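Local atomic coordinates of ribulose bisphosphate carboxylase (Pyrococcus horikoshii, PDB entry 2D69), a protein that probably catalyses addition of carbon dioxide and water to ribulose 1,5-bisphosphate, giving two molecules of 3-phosphoglycerate, in an archaeal AMP degradation pathway. Residues V149-L154 with A395-V400; E176-G181 with R204-V209; N197-R202 with E239-E244; P357-I360 with D366-I369. All coordinates share one frame; numbering follows the deposited sequence.

Interaction 1 of 4, residues V149-L154 with A395-V400. With SO4 (sulfate ion), chain H.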
loop_
_atom_site.group_PDB
_atom_site.type_symbol
_atom_site.label_atom_id
_atom_site.label_comp_id
_atom_site.label_asym_id
_atom_site.label_seq_id
_atom_site.Cartn_x
_atom_site.Cartn_y
_atom_site.Cartn_z
ATOM N N VAL A 149 21.521 0.322 -35.174
ATOM C CA VAL A 149 22.819 0.159 -35.823
ATOM C C VAL A 149 23.089 -1.292 -36.176
ATOM O O VAL A 149 23.389 -2.107 -35.278
ATOM C CB VAL A 149 23.965 0.745 -34.946
ATOM C CG1 VAL A 149 25.316 0.505 -35.585
ATOM C CG2 VAL A 149 23.738 2.249 -34.733
ATOM N N LYS A 150 23.008 -1.629 -37.477
ATOM C CA LYS A 150 22.867 -3.058 -37.824
ATOM C C LYS A 150 24.180 -3.848 -37.988
ATOM O O LYS A 150 24.238 -5.043 -37.680
ATOM C CB LYS A 150 21.831 -3.327 -38.929
ATOM C CG LYS A 150 22.115 -2.746 -40.293
ATOM C CD LYS A 150 20.797 -2.618 -41.198
ATOM C CE LYS A 150 20.941 -1.361 -42.180
ATOM N NZ LYS A 150 19.885 -1.180 -43.276
ATOM N N ASP A 151 25.248 -3.177 -38.364
ATOM C CA ASP A 151 26.485 -3.883 -38.731
ATOM C C ASP A 151 27.780 -3.351 -38.040
ATOM O O ASP A 151 28.595 -4.156 -37.508
ATOM C CB ASP A 151 26.659 -3.852 -40.256
ATOM C CG ASP A 151 27.785 -4.777 -40.721
ATOM O OD1 ASP A 151 27.722 -5.995 -40.356
ATOM O OD2 ASP A 151 28.776 -4.381 -41.412
ATOM N N ARG A 152 27.975 -2.032 -38.043
ATOM C CA ARG A 152 29.236 -1.447 -37.560
ATOM C C ARG A 152 29.356 -1.554 -36.057
ATOM O O ARG A 152 28.337 -1.642 -35.390
ATOM C CB ARG A 152 29.373 0.010 -38.003
ATOM C CG ARG A 152 28.383 0.965 -37.351
ATOM C CD ARG A 152 28.776 2.413 -37.564
ATOM N NE ARG A 152 27.703 3.290 -37.077
ATOM C CZ ARG A 152 27.582 3.700 -35.845
ATOM N NH1 ARG A 152 28.471 3.338 -34.948
ATOM N NH2 ARG A 152 26.566 4.461 -35.483
ATOM N N PRO A 153 30.567 -1.550 -35.503
ATOM C CA PRO A 153 30.711 -1.428 -34.050
ATOM C C PRO A 153 30.075 -0.114 -33.571
ATOM O O PRO A 153 29.952 0.867 -34.294
ATOM C CB PRO A 153 32.226 -1.443 -33.806
ATOM C CG PRO A 153 32.852 -1.285 -35.104
ATOM C CD PRO A 153 31.856 -1.638 -36.188
ATOM N N LEU A 154 29.660 -0.114 -32.329
ATOM C CA LEU A 154 29.142 1.103 -31.701
ATOM C C LEU A 154 30.322 1.853 -31.112
ATOM O O LEU A 154 31.357 1.250 -30.827
ATOM C CB LEU A 154 28.144 0.753 -30.601
ATOM C CG LEU A 154 26.768 0.223 -31.025
ATOM C CD1 LEU A 154 26.039 -0.358 -29.797
ATOM C CD2 LEU A 154 25.941 1.329 -31.578
ATOM N N ALA A 395 35.267 3.511 -42.950
ATOM C CA ALA A 395 36.333 3.080 -43.836
ATOM C C ALA A 395 36.817 1.654 -43.545
ATOM O O ALA A 395 36.976 0.858 -44.457
ATOM C CB ALA A 395 37.503 4.063 -43.791
ATOM N N ALA A 396 37.113 1.339 -42.295
ATOM C CA ALA A 396 37.536 -0.012 -41.970
ATOM C C ALA A 396 36.493 -1.020 -42.522
ATOM O O ALA A 396 36.844 -1.982 -43.159
ATOM C CB ALA A 396 37.712 -0.177 -40.457
ATOM N N ILE A 397 35.210 -0.763 -42.301
ATOM C CA ILE A 397 34.155 -1.700 -42.734
ATOM C C ILE A 397 34.053 -1.812 -44.257
ATOM O O ILE A 397 33.769 -2.887 -44.771
ATOM C CB ILE A 397 32.818 -1.250 -42.188
ATOM C CG1 ILE A 397 32.802 -1.449 -40.675
ATOM C CG2 ILE A 397 31.635 -2.014 -42.830
ATOM C CD1 ILE A 397 31.939 -0.486 -40.013
ATOM N N GLU A 398 34.240 -0.696 -44.957
ATOM C CA GLU A 398 34.100 -0.673 -46.409
ATOM C C GLU A 398 35.386 -1.123 -47.123
ATOM O O GLU A 398 35.381 -1.243 -48.340
ATOM C CB GLU A 398 33.669 0.728 -46.909
ATOM C CG GLU A 398 32.249 1.177 -46.501
ATOM C CD GLU A 398 31.971 2.660 -46.800
ATOM O OE1 GLU A 398 32.484 3.174 -47.830
ATOM O OE2 GLU A 398 31.241 3.333 -46.021
ATOM N N GLY A 399 36.455 -1.412 -46.374
ATOM C CA GLY A 399 37.731 -1.832 -46.940
ATOM C C GLY A 399 38.429 -0.678 -47.662
ATOM O O GLY A 399 39.117 -0.874 -48.659
ATOM N N VAL A 400 38.196 0.539 -47.184
ATOM C CA VAL A 400 38.721 1.766 -47.812
ATOM C C VAL A 400 39.924 2.203 -46.979
ATOM O O VAL A 400 39.853 2.200 -45.742
ATOM C CB VAL A 400 37.647 2.875 -47.819
ATOM C CG1 VAL A 400 38.214 4.249 -48.217
ATOM C CG2 VAL A 400 36.484 2.468 -48.691
HETATM S S SO4 H . 24.285 1.548 -39.630
HETATM O O1 SO4 H . 22.924 1.403 -39.107
HETATM O O2 SO4 H . 25.083 0.355 -39.309
HETATM O O3 SO4 H . 24.157 1.649 -41.083
HETATM O O4 SO4 H . 24.929 2.765 -39.111
#
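Ile-397, on the last turn of helix 382-398, meets the loop 149-154 through its two methyls. Its CD1 comes to 3.3 Å from Arg-152 CB, a tight approach for two saturated carbons, and also touches the ring of Pro-153, with CD1 4.0 Å from Pro-153 CD. The other branch, CG2, is anti to the backbone N (CG1 has chi1 -70°) and runs past Asp-151 in the opposite direction, 4.0 Å from OD2. Arg-152 presents only the root of its side chain here. Its CG sits between the backbone N and the carbonyl carbon (chi1 68°), and the chain then extends to carry the guanidinium away from the helix. Val-149 CG1 lies 3.9 Å over the centre of one guanidinium face, and Arg-152 NH1 makes a weak bond of 3.0 Å to Pro-153 O. A sulfate ion, probably from the crystallisation liquor, is held weakly by Arg-152 NE, 3.5 Å from its O4, and by the backbone N of Lys-150. The chemistry is divided: Ile-397 meets the loop by van der Waals contact, while Asp-151 and Arg-152 take their salt-bridge partners, Lys-365 and Asp-183, from outside both segments.

Interaction 2 of 4, residues E176-G181 with R204-V209. With SO4 (sulfate ion), chain I.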
loop_
_atom_site.group_PDB
_atom_site.type_symbol
_atom_site.label_atom_id
_atom_site.label_comp_id
_atom_site.label_asym_id
_atom_site.label_seq_id
_atom_site.Cartn_x
_atom_site.Cartn_y
_atom_site.Cartn_z
ATOM N N GLU A 176 28.415 17.986 -27.794
ATOM C CA GLU A 176 29.497 17.896 -28.751
ATOM C C GLU A 176 29.769 16.472 -29.216
ATOM O O GLU A 176 29.873 16.205 -30.416
ATOM C CB GLU A 176 30.808 18.507 -28.170
ATOM C CG GLU A 176 30.807 20.018 -27.946
ATOM C CD GLU A 176 30.414 20.809 -29.188
ATOM O OE1 GLU A 176 29.379 21.512 -29.173
ATOM O OE2 GLU A 176 31.174 20.741 -30.169
ATOM N N LEU A 177 29.859 15.564 -28.264
ATOM C CA LEU A 177 30.264 14.187 -28.558
ATOM C C LEU A 177 29.241 13.448 -29.362
ATOM O O LEU A 177 29.568 12.837 -30.397
ATOM C CB LEU A 177 30.524 13.433 -27.270
ATOM C CG LEU A 177 31.733 13.930 -26.491
ATOM C CD1 LEU A 177 31.739 13.392 -25.101
ATOM C CD2 LEU A 177 32.980 13.491 -27.167
ATOM N N TRP A 178 27.997 13.534 -28.896
ATOM C CA TRP A 178 26.838 12.960 -29.590
ATOM C C TRP A 178 26.647 13.593 -30.974
ATOM O O TRP A 178 26.532 12.869 -31.958
ATOM C CB TRP A 178 25.549 13.139 -28.746
ATOM C CG TRP A 178 25.312 12.143 -27.619
ATOM C CD1 TRP A 178 25.663 10.838 -27.594
ATOM C CD2 TRP A 178 24.655 12.400 -26.376
ATOM N NE1 TRP A 178 25.219 10.247 -26.438
ATOM C CE2 TRP A 178 24.585 11.183 -25.678
ATOM C CE3 TRP A 178 24.038 13.525 -25.814
ATOM C CZ2 TRP A 178 24.006 11.080 -24.433
ATOM C CZ3 TRP A 178 23.504 13.429 -24.603
ATOM C CH2 TRP A 178 23.488 12.211 -23.899
ATOM N N SER A 179 26.616 14.927 -31.058
ATOM C CA SER A 179 26.448 15.635 -32.340
ATOM C C SER A 179 27.511 15.297 -33.406
ATOM O O SER A 179 27.229 15.291 -34.603
ATOM C CB SER A 179 26.397 17.172 -32.144
ATOM O OG SER A 179 25.315 17.557 -31.321
ATOM N N GLY A 180 28.723 15.023 -32.973
ATOM C CA GLY A 180 29.786 14.699 -33.898
ATOM C C GLY A 180 29.771 13.257 -34.358
ATOM O O GLY A 180 30.517 12.899 -35.267
ATOM N N GLY A 181 29.001 12.416 -33.667
ATOM C CA GLY A 181 28.711 11.070 -34.130
ATOM C C GLY A 181 28.894 9.945 -33.115
ATOM O O GLY A 181 28.671 8.777 -33.463
ATOM N N ARG A 204 17.888 14.394 -15.536
ATOM C CA ARG A 204 16.942 15.349 -16.148
ATOM C C ARG A 204 17.574 16.104 -17.277
ATOM O O ARG A 204 16.972 16.259 -18.374
ATOM C CB ARG A 204 16.424 16.315 -15.117
ATOM C CG ARG A 204 15.535 15.646 -14.079
ATOM C CD ARG A 204 15.146 16.622 -12.993
ATOM N NE ARG A 204 14.553 16.033 -11.831
ATOM C CZ ARG A 204 14.832 16.397 -10.573
ATOM N NH1 ARG A 204 15.784 17.310 -10.270
ATOM N NH2 ARG A 204 14.180 15.788 -9.598
ATOM N N LYS A 205 18.785 16.610 -17.063
ATOM C CA LYS A 205 19.383 17.440 -18.119
ATOM C C LYS A 205 19.866 16.652 -19.320
ATOM O O LYS A 205 19.583 17.008 -20.445
ATOM C CB LYS A 205 20.520 18.303 -17.557
ATOM C CG LYS A 205 21.231 19.248 -18.523
ATOM C CD LYS A 205 20.309 20.328 -19.066
ATOM C CE LYS A 205 21.083 21.255 -19.989
ATOM N NZ LYS A 205 20.217 22.407 -20.502
ATOM N N LEU A 206 20.603 15.578 -19.092
ATOM C CA LEU A 206 21.333 14.936 -20.189
ATOM C C LEU A 206 20.436 14.225 -21.180
ATOM O O LEU A 206 20.757 14.147 -22.367
ATOM C CB LEU A 206 22.377 13.975 -19.648
ATOM C CG LEU A 206 23.757 14.559 -19.380
ATOM C CD1 LEU A 206 24.456 14.796 -20.671
ATOM C CD2 LEU A 206 23.647 15.864 -18.540
ATOM N N TYR A 207 19.302 13.733 -20.714
ATOM C CA TYR A 207 18.362 13.037 -21.598
ATOM C C TYR A 207 17.616 14.033 -22.460
ATOM O O TYR A 207 17.188 13.705 -23.566
ATOM C CB TYR A 207 17.441 12.074 -20.794
ATOM C CG TYR A 207 18.218 10.829 -20.357
ATOM C CD1 TYR A 207 18.758 10.708 -19.082
ATOM C CD2 TYR A 207 18.505 9.787 -21.287
ATOM C CE1 TYR A 207 19.484 9.633 -18.754
ATOM C CE2 TYR A 207 19.237 8.708 -20.950
ATOM C CZ TYR A 207 19.754 8.630 -19.688
ATOM O OH TYR A 207 20.508 7.567 -19.260
ATOM N N ARG A 208 17.437 15.250 -21.968
ATOM C CA ARG A 208 16.922 16.328 -22.817
ATOM C C ARG A 208 17.897 16.686 -23.953
ATOM O O ARG A 208 17.510 16.822 -25.108
ATOM C CB ARG A 208 16.595 17.583 -22.000
ATOM C CG ARG A 208 15.495 17.341 -20.955
ATOM C CD ARG A 208 15.120 18.576 -20.107
ATOM N NE ARG A 208 14.527 19.599 -20.968
ATOM C CZ ARG A 208 15.163 20.660 -21.478
ATOM N NH1 ARG A 208 16.455 20.900 -21.207
ATOM N NH2 ARG A 208 14.484 21.510 -22.271
ATOM N N VAL A 209 19.166 16.797 -23.620
ATOM C CA VAL A 209 20.199 17.029 -24.622
ATOM C C VAL A 209 20.227 15.853 -25.604
ATOM O O VAL A 209 20.279 16.051 -26.834
ATOM C CB VAL A 209 21.590 17.117 -23.961
ATOM C CG1 VAL A 209 22.746 17.188 -25.020
ATOM C CG2 VAL A 209 21.678 18.283 -22.982
HETATM S S SO4 I . 19.044 21.002 -24.229
HETATM O O1 SO4 I . 18.364 22.078 -24.938
HETATM O O2 SO4 I . 20.267 20.649 -24.951
HETATM O O3 SO4 I . 19.342 21.432 -22.865
HETATM O O4 SO4 I . 18.158 19.846 -24.183
#
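Trp-178 swings its CG anti to the carbonyl carbon (chi1 -81°), and a chi2 of -33° turns the six-membered ring so that its edge, not its face, meets helix 199-217. On the other side Val-209 places CG1 anti to the backbone N (chi1 173°), directing this methyl at the same edge. Val-209 CG1 lies near the indole plane, 3.9 Å from Trp-178 CZ3, and the two side chains cross at about a right angle. The edge also meets a backbone carbonyl: Leu-206 O is 3.6 Å from Trp-178 CZ3 and 3.7 Å from CH2, close to the ring plane, so the weakly positive C-H rim of the ring faces the carbonyl oxygen. Leu-206 CD1 adds a looser apolar touch, 4.2 Å from Trp-178 CH2. The indole N-H is used elsewhere, NE1 bonding to Glu-222 O, which fixes the ring's rotation from its far end. Without the indole of Trp-178, as with an alanine here, Glu-222 O would probably lose its donor and a gap is likely to open between the two helices. Beside the contact a sulfate, probably from the crystallisation liquor, takes a hydrogen bond from Lys-205 NZ, 2.7 Å from its O3. The sulfate O2 is 3.4 Å from Val-209 CG2. Arg-208 is salt-bridged to Glu-145 of the second subunit. Helices 167-179 and 199-217 flank strand 184-186, whose Leu-185 touches both Trp-178 and Leu-206: this is the packing of successive outer helices in an alpha/beta (TIM) barrel.

Interaction 3 of 4, residues N197-R202 with E239-E244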
loop_
_atom_site.group_PDB
_atom_site.type_symbol
_atom_site.label_atom_id
_atom_site.label_comp_id
_atom_site.label_asym_id
_atom_site.label_seq_id
_atom_site.Cartn_x
_atom_site.Cartn_y
_atom_site.Cartn_z
ATOM N N ASN A 197 27.238 17.820 -9.129
ATOM C CA ASN A 197 26.616 17.010 -10.186
ATOM C C ASN A 197 25.760 15.894 -9.592
ATOM O O ASN A 197 26.134 14.722 -9.577
ATOM C CB ASN A 197 27.669 16.417 -11.156
ATOM C CG ASN A 197 27.112 16.131 -12.540
ATOM O OD1 ASN A 197 26.079 15.503 -12.662
ATOM N ND2 ASN A 197 27.790 16.619 -13.592
ATOM N N ARG A 198 24.588 16.267 -9.111
ATOM C CA ARG A 198 23.670 15.326 -8.511
ATOM C C ARG A 198 23.055 14.435 -9.565
ATOM O O ARG A 198 22.564 14.940 -10.579
ATOM C CB ARG A 198 22.535 16.047 -7.751
ATOM C CG ARG A 198 22.815 16.303 -6.303
ATOM C CD ARG A 198 21.626 16.878 -5.463
ATOM N NE ARG A 198 20.542 15.936 -5.144
ATOM C CZ ARG A 198 19.338 15.933 -5.726
ATOM N NH1 ARG A 198 19.044 16.820 -6.655
ATOM N NH2 ARG A 198 18.413 15.069 -5.347
ATOM N N PHE A 199 23.010 13.136 -9.266
ATOM C CA PHE A 199 22.554 12.146 -10.203
ATOM C C PHE A 199 21.219 12.533 -10.821
ATOM O O PHE A 199 21.072 12.577 -12.069
ATOM C CB PHE A 199 22.452 10.728 -9.567
ATOM C CG PHE A 199 22.179 9.681 -10.593
ATOM C CD1 PHE A 199 20.849 9.405 -11.023
ATOM C CD2 PHE A 199 23.238 9.076 -11.259
ATOM C CE1 PHE A 199 20.601 8.495 -12.062
ATOM C CE2 PHE A 199 22.985 8.137 -12.257
ATOM C CZ PHE A 199 21.666 7.881 -12.706
ATOM N N GLU A 200 20.240 12.875 -9.996
ATOM C CA GLU A 200 18.909 13.178 -10.601
ATOM C C GLU A 200 18.848 14.421 -11.458
ATOM O O GLU A 200 18.007 14.559 -12.446
ATOM C CB GLU A 200 17.792 13.197 -9.537
ATOM C CG GLU A 200 16.400 13.087 -10.242
ATOM C CD GLU A 200 15.241 12.729 -9.317
ATOM O OE1 GLU A 200 14.141 12.422 -9.850
ATOM O OE2 GLU A 200 15.432 12.762 -8.073
ATOM N N GLU A 201 19.687 15.384 -11.101
ATOM C CA GLU A 201 19.832 16.606 -11.913
ATOM C C GLU A 201 20.528 16.274 -13.229
ATOM O O GLU A 201 20.129 16.732 -14.274
ATOM C CB GLU A 201 20.581 17.681 -11.134
ATOM C CG GLU A 201 19.816 18.192 -9.912
ATOM C CD GLU A 201 20.605 19.202 -9.061
ATOM O OE1 GLU A 201 20.187 19.363 -7.868
ATOM O OE2 GLU A 201 21.603 19.831 -9.577
ATOM N N ARG A 202 21.539 15.416 -13.178
ATOM C CA ARG A 202 22.202 14.963 -14.395
ATOM C C ARG A 202 21.235 14.198 -15.319
ATOM O O ARG A 202 21.157 14.521 -16.518
ATOM C CB ARG A 202 23.388 14.081 -14.063
ATOM C CG ARG A 202 24.283 13.840 -15.256
ATOM C CD ARG A 202 25.635 13.357 -14.843
ATOM N NE ARG A 202 25.711 11.929 -14.540
ATOM C CZ ARG A 202 25.948 11.445 -13.323
ATOM N NH1 ARG A 202 26.001 12.254 -12.271
ATOM N NH2 ARG A 202 26.152 10.155 -13.184
ATOM N N GLU A 239 15.618 3.415 -11.830
ATOM C CA GLU A 239 14.225 3.857 -12.089
ATOM C C GLU A 239 14.171 5.261 -12.671
ATOM O O GLU A 239 13.359 5.586 -13.609
ATOM C CB GLU A 239 13.393 3.807 -10.770
ATOM C CG GLU A 239 13.152 2.397 -10.232
ATOM C CD GLU A 239 12.464 2.351 -8.855
ATOM O OE1 GLU A 239 12.519 3.341 -8.110
ATOM O OE2 GLU A 239 11.872 1.320 -8.509
ATOM N N MET A 240 15.030 6.137 -12.186
ATOM C CA MET A 240 15.104 7.508 -12.745
ATOM C C MET A 240 15.547 7.539 -14.209
ATOM O O MET A 240 14.990 8.282 -15.025
ATOM C CB MET A 240 16.002 8.419 -11.933
ATOM C CG MET A 240 15.535 8.714 -10.504
ATOM S SD MET A 240 17.053 9.360 -9.682
ATOM C CE MET A 240 16.608 9.241 -7.889
ATOM N N VAL A 241 16.491 6.666 -14.553
ATOM C CA VAL A 241 16.978 6.586 -15.928
ATOM C C VAL A 241 15.821 6.141 -16.838
ATOM O O VAL A 241 15.483 6.837 -17.809
ATOM C CB VAL A 241 18.255 5.643 -15.999
ATOM C CG1 VAL A 241 18.650 5.379 -17.503
ATOM C CG2 VAL A 241 19.413 6.289 -15.283
ATOM N N ALA A 242 15.137 5.050 -16.485
ATOM C CA ALA A 242 14.030 4.469 -17.297
ATOM C C ALA A 242 12.919 5.497 -17.450
ATOM O O ALA A 242 12.342 5.698 -18.535
ATOM C CB ALA A 242 13.493 3.227 -16.647
ATOM N N ASN A 243 12.648 6.190 -16.355
ATOM C CA ASN A 243 11.646 7.229 -16.345
ATOM C C ASN A 243 11.909 8.361 -17.279
ATOM O O ASN A 243 10.993 8.950 -17.827
ATOM C CB ASN A 243 11.526 7.817 -14.947
ATOM C CG ASN A 243 10.188 7.730 -14.487
ATOM O OD1 ASN A 243 9.823 6.674 -13.878
ATOM N ND2 ASN A 243 9.336 8.733 -14.881
ATOM N N GLU A 244 13.175 8.660 -17.468
ATOM C CA GLU A 244 13.576 9.709 -18.378
ATOM C C GLU A 244 13.680 9.251 -19.835
ATOM O O GLU A 244 13.909 10.075 -20.706
ATOM C CB GLU A 244 14.870 10.373 -17.869
ATOM C CG GLU A 244 14.966 11.874 -18.114
ATOM C CD GLU A 244 13.931 12.710 -17.368
ATOM O OE1 GLU A 244 13.498 12.336 -16.284
ATOM O OE2 GLU A 244 13.556 13.765 -17.879
#
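Phe-199 and Met-240 form a Met-aromatic contact of the edge type: the sulfur SD stands 5.3 Å from the ring centroid, 78° off the normal, and 4.0 Å from CD1. The apolar packing continues along that edge, where Val-241 CG2 lies in the ring plane, 3.8 Å from Phe-199 CZ. With its CG anti to the backbone N (chi1 -171°), Phe-199 projects from the first turn of helix 199-217 toward helix 231-244. These are successive outer helices of the alpha/beta barrel, with strand 222-224 between them in the chain, and Ile-225 just beyond that strand touches both Phe-199 and Val-241. A second kind of contact sets a charged chain across a thioether. Glu-200, extended beyond CG, crosses Met-240 at about a right angle, its CG 3.8 Å from SD and its OE2 3.7 Å from the methyl CE. Were this carboxylate chain cut back to an alanine, one flank of the Met-240 thioether would probably be uncovered and Arg-204 deprived of its weak, long ion-pair partner. One salt bridge is internal to 197-202, Arg-198 NH1 to Glu-201 OE1 at 3.0 Å; both side chains are also bridged to the second subunit, Arg-198 to its Glu-269, Glu-201 to its Arg-341.

Interaction 4 of 4, residues P357-I360 with D366-I369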
loop_
_atom_site.group_PDB
_atom_site.type_symbol
_atom_site.label_atom_id
_atom_site.label_comp_id
_atom_site.label_asym_id
_atom_site.label_seq_id
_atom_site.Cartn_x
_atom_site.Cartn_y
_atom_site.Cartn_z
ATOM N N PRO A 357 41.022 0.205 -38.306
ATOM C CA PRO A 357 41.241 -0.942 -39.223
ATOM C C PRO A 357 41.819 -2.182 -38.535
ATOM O O PRO A 357 41.242 -3.239 -38.677
ATOM C CB PRO A 357 42.172 -0.369 -40.306
ATOM C CG PRO A 357 41.784 1.100 -40.364
ATOM C CD PRO A 357 41.582 1.457 -38.853
ATOM N N GLU A 358 42.867 -2.042 -37.746
ATOM C CA GLU A 358 43.484 -3.167 -37.071
ATOM C C GLU A 358 42.537 -3.752 -36.010
ATOM O O GLU A 358 42.357 -4.993 -35.907
ATOM C CB GLU A 358 44.811 -2.722 -36.430
ATOM C CG GLU A 358 45.661 -3.844 -35.849
ATOM C CD GLU A 358 46.844 -3.374 -34.982
ATOM O OE1 GLU A 358 47.088 -2.141 -34.834
ATOM O OE2 GLU A 358 47.563 -4.272 -34.447
ATOM N N LEU A 359 41.907 -2.871 -35.235
ATOM C CA LEU A 359 40.990 -3.319 -34.190
ATOM C C LEU A 359 39.866 -4.193 -34.768
ATOM O O LEU A 359 39.622 -5.288 -34.290
ATOM C CB LEU A 359 40.422 -2.133 -33.423
ATOM C CG LEU A 359 39.455 -2.512 -32.310
ATOM C CD1 LEU A 359 40.217 -3.206 -31.198
ATOM C CD2 LEU A 359 38.709 -1.284 -31.790
ATOM N N ILE A 360 39.253 -3.727 -35.848
ATOM C CA ILE A 360 38.188 -4.455 -36.510
ATOM C C ILE A 360 38.649 -5.748 -37.223
ATOM O O ILE A 360 37.985 -6.793 -37.090
ATOM C CB ILE A 360 37.386 -3.499 -37.421
ATOM C CG1 ILE A 360 36.578 -2.536 -36.534
ATOM C CG2 ILE A 360 36.450 -4.257 -38.333
ATOM C CD1 ILE A 360 36.035 -1.332 -37.270
ATOM N N ASP A 366 31.413 -6.656 -33.990
ATOM C CA ASP A 366 30.526 -6.739 -32.847
ATOM C C ASP A 366 31.305 -6.321 -31.633
ATOM O O ASP A 366 31.815 -7.155 -30.877
ATOM C CB ASP A 366 29.922 -8.145 -32.683
ATOM C CG ASP A 366 28.741 -8.380 -33.620
ATOM O OD1 ASP A 366 28.181 -7.401 -34.154
ATOM O OD2 ASP A 366 28.335 -9.504 -33.907
ATOM N N LEU A 367 31.438 -5.008 -31.513
ATOM C CA LEU A 367 32.195 -4.349 -30.461
ATOM C C LEU A 367 31.536 -3.052 -30.082
ATOM O O LEU A 367 30.904 -2.382 -30.904
ATOM C CB LEU A 367 33.606 -3.987 -30.913
ATOM C CG LEU A 367 34.547 -5.088 -31.356
ATOM C CD1 LEU A 367 35.794 -4.445 -31.900
ATOM C CD2 LEU A 367 34.902 -6.038 -30.224
ATOM N N VAL A 368 31.690 -2.689 -28.822
ATOM C CA VAL A 368 31.521 -1.315 -28.443
ATOM C C VAL A 368 32.905 -0.740 -28.301
ATOM O O VAL A 368 33.715 -1.291 -27.539
ATOM C CB VAL A 368 30.776 -1.206 -27.134
ATOM C CG1 VAL A 368 30.673 0.236 -26.717
ATOM C CG2 VAL A 368 29.378 -1.858 -27.239
ATOM N N ILE A 369 33.178 0.367 -28.989
ATOM C CA ILE A 369 34.555 0.886 -29.026
ATOM C C ILE A 369 34.612 2.181 -28.236
ATOM O O ILE A 369 33.979 3.168 -28.620
ATOM C CB ILE A 369 34.963 1.140 -30.460
ATOM C CG1 ILE A 369 35.087 -0.180 -31.205
ATOM C CG2 ILE A 369 36.283 1.905 -30.524
ATOM C CD1 ILE A 369 35.181 0.009 -32.706
#
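Leu-359 and Ile-369 mark the closest backbone approach, with CA atoms 9.3 Å apart, a spacing that side chains must fill. Residues 357-360 are helical throughout, with Leu-359 at phi/psi -57/-48°. Residues 366 and 367 are a loop leading into the strand that starts at Val-368. The extended backbone alternates its side chains, and it is Leu-367 and Ile-369 that turn toward the helix, while Val-368 does not meet it. From the helix, Leu-359 answers both. Its CG stands anti to the backbone N (chi1 -180°), which carries the branch point out toward the strand, and the end of the leucine then meets Ile-369 tip to tip: CD2 is 3.8 Å from CG1 and 3.9 Å from CD1 of Ile-369. Leu-367 comes in at a slant on the leucine's branch point, with its CD1 4.2 Å from Leu-359 CG. All three residues are buried, and the contact between them is purely apolar, with 151 Å² covered over both segments. Helix 356-363 is the helix of the beta-alpha-beta unit that connects strand 344-348 to strand 368-370. Within the parallel sheet of the barrel, the backbone of Val-368 bonds to Pro-345 and Ala-347 of strand 344-348, and that of Ile-369 to Leu-154 and Ala-156 of strand 154-157, while Pro-153 touches Ile-360, Leu-367 and Ile-369.

Interactions 1 and 4 adjoin, their centres 9 Å apart: Leu-154 O and Ile-369 N are 2.7 Å apart, a probable hydrogen bond, joining the first and last strands of the barrel, and Pro-153 CB packs 3.5 Å from Ile-369 CD1. Interactions 2 and 3, centred 14 Å apart, share helix 199-217, with Tyr-207 OH 3.4 Å from Val-241 CG1, and both border the second subunit. The two pairs lie in separate parts of the barrel; interactions 3 and 4 are centred 31 Å apart. Between side chains, Trp-178 is about 9 Å from Lys-186, predicted to bind magnesium through a carbamate that is absent here, and Ile-369 is about 5 Å from Ala-371, predicted to bind substrate.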